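Local coordinates for protein N-acetyltransferase (PDB 4M85) that probably transfers an acetyl group from acetyl-CoA to an amine, as a member of the GNAT family of N-acetyltransferases, at residues H59-E64 and G71-Y76. Numbering follows the deposited sequence.
Sequences HILVYE and GCIISY
Tyr76 meets His59 at the open end of the antiparallel beta hairpin formed by strands 60-65 and 68-77 in the mixed sheet of this GNAT fold. The CB of Tyr76 sits over the centre of one face of the His59 ring, 3.8 Å from the ring centroid, in a CH-pi contact. With CG of Tyr76 between its own backbone N and carbonyl carbon (chi1 44°), the two side chains cross at about a right angle, and Tyr76 CD1 comes to 3.6 Å from His59 ND1. The ring planes themselves are inclined obliquely, at 48°. Polar tethers from outside the hairpin hold both rings: the carbonyl of Arg54 binds His59 ND1, while Glu117 on strand 114-121 and the Arg54 guanidinium bind the Tyr76 hydroxyl.

Further along, Ile60 and Ile74 form a non-hydrogen-bonded pair and extend side by side in the same direction, CG1 against CG1 at 3.8 Å. The CG2 branch of Ile60 leans instead on Cys72 CB, which also touches Val62 CG1 on this sheet face. On the other face, Leu61 CB packs against Ile73 CG2, and Ile73 also touches Leu138 of helix 130-140. Leu61 and Ile73 exchange two backbone hydrogen bonds, the shorter running from Ile73 N to Leu61 O at 2.9 Å. A water on the Leu61 side of the sheet donates to the carbonyl oxygens of both His59 and Ile73, and it also hydrogen-bonds to Ser75 OG at 2.7 Å.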
# COMPACT_ATOMS: atom_id res chain seq x y z
N HIS A 59 1.85 5.21 8.21
CA HIS A 59 1.15 3.97 7.98
C HIS A 59 2.09 2.93 7.37
O HIS A 59 1.62 1.87 6.96
CB HIS A 59 -0.03 4.16 7.01
CG HIS A 59 -1.08 5.10 7.51
ND1 HIS A 59 -2.02 5.66 6.69
CD2 HIS A 59 -1.30 5.60 8.75
CE1 HIS A 59 -2.82 6.43 7.41
NE2 HIS A 59 -2.38 6.43 8.66
N ILE A 60 3.39 3.25 7.28
CA ILE A 60 4.31 2.46 6.46
C ILE A 60 5.50 1.96 7.25
O ILE A 60 6.14 2.72 7.99
CB ILE A 60 4.78 3.27 5.23
CG1 ILE A 60 3.56 3.73 4.40
CG2 ILE A 60 5.78 2.44 4.40
CD1 ILE A 60 3.87 4.55 3.16
N LEU A 61 5.79 0.65 7.10
CA LEU A 61 7.08 0.06 7.47
C LEU A 61 7.89 -0.21 6.20
O LEU A 61 7.36 -0.65 5.19
CB LEU A 61 6.95 -1.25 8.26
CG LEU A 61 6.09 -1.26 9.52
CD1 LEU A 61 6.11 -2.67 10.05
CD2 LEU A 61 6.62 -0.30 10.58
N VAL A 62 9.19 0.07 6.26
CA VAL A 62 10.06 -0.16 5.14
C VAL A 62 11.09 -1.21 5.52
O VAL A 62 11.45 -1.34 6.71
CB VAL A 62 10.77 1.13 4.63
CG1 VAL A 62 9.74 2.18 4.24
CG2 VAL A 62 11.69 1.71 5.69
N TYR A 63 11.54 -1.93 4.49
CA TYR A 63 12.73 -2.79 4.56
C TYR A 63 13.90 -2.06 3.90
O TYR A 63 13.94 -1.87 2.69
CB TYR A 63 12.48 -4.14 3.89
CG TYR A 63 13.46 -5.22 4.31
CD1 TYR A 63 14.77 -5.23 3.84
CD2 TYR A 63 13.06 -6.26 5.17
CE1 TYR A 63 15.67 -6.23 4.22
CE2 TYR A 63 13.96 -7.25 5.57
CZ TYR A 63 15.27 -7.23 5.08
OH TYR A 63 16.18 -8.22 5.43
N GLU A 64 14.84 -1.63 4.73
CA GLU A 64 16.01 -0.90 4.30
C GLU A 64 17.18 -1.87 4.09
O GLU A 64 17.57 -2.57 5.01
CB GLU A 64 16.35 0.15 5.35
CG GLU A 64 17.50 1.07 4.98
CD GLU A 64 17.93 1.94 6.11
OE1 GLU A 64 17.04 2.50 6.82
OE2 GLU A 64 19.16 2.07 6.31
N GLY A 71 11.71 -2.23 -0.05
CA GLY A 71 10.30 -2.57 -0.09
C GLY A 71 9.55 -1.88 1.02
O GLY A 71 10.15 -1.31 1.93
N CYS A 72 8.22 -1.98 0.97
CA CYS A 72 7.38 -1.40 2.01
C CYS A 72 6.05 -2.08 2.15
O CYS A 72 5.62 -2.80 1.25
CB CYS A 72 7.15 0.08 1.80
SG CYS A 72 6.03 0.46 0.45
N ILE A 73 5.44 -1.88 3.33
CA ILE A 73 4.13 -2.40 3.64
C ILE A 73 3.26 -1.27 4.23
O ILE A 73 3.72 -0.53 5.08
CB ILE A 73 4.19 -3.62 4.59
CG1 ILE A 73 2.80 -4.21 4.75
CG2 ILE A 73 4.79 -3.27 5.95
CD1 ILE A 73 2.78 -5.67 5.16
N ILE A 74 2.02 -1.14 3.75
CA ILE A 74 1.17 0.05 4.06
C ILE A 74 -0.12 -0.47 4.66
O ILE A 74 -0.79 -1.27 4.06
CB ILE A 74 0.82 0.87 2.79
CG1 ILE A 74 2.09 1.16 1.99
CG2 ILE A 74 0.09 2.17 3.14
CD1 ILE A 74 1.89 1.97 0.71
N SER A 75 -0.45 0.01 5.87
CA SER A 75 -1.61 -0.45 6.61
C SER A 75 -2.16 0.65 7.53
O SER A 75 -1.42 1.51 7.96
CB SER A 75 -1.25 -1.66 7.44
OG SER A 75 -0.32 -1.33 8.47
N TYR A 76 -3.45 0.58 7.81
CA TYR A 76 -4.19 1.59 8.61
C TYR A 76 -5.59 1.05 8.93
O TYR A 76 -6.04 0.07 8.30
CB TYR A 76 -4.29 2.92 7.83
CG TYR A 76 -4.64 2.71 6.39
CD1 TYR A 76 -3.68 2.77 5.39
CD2 TYR A 76 -5.94 2.42 6.00
CE1 TYR A 76 -3.99 2.53 4.07
CE2 TYR A 76 -6.26 2.20 4.68
CZ TYR A 76 -5.28 2.24 3.72
OH TYR A 76 -5.62 2.01 2.40
O HOH W 1 2.28 -0.82 7.78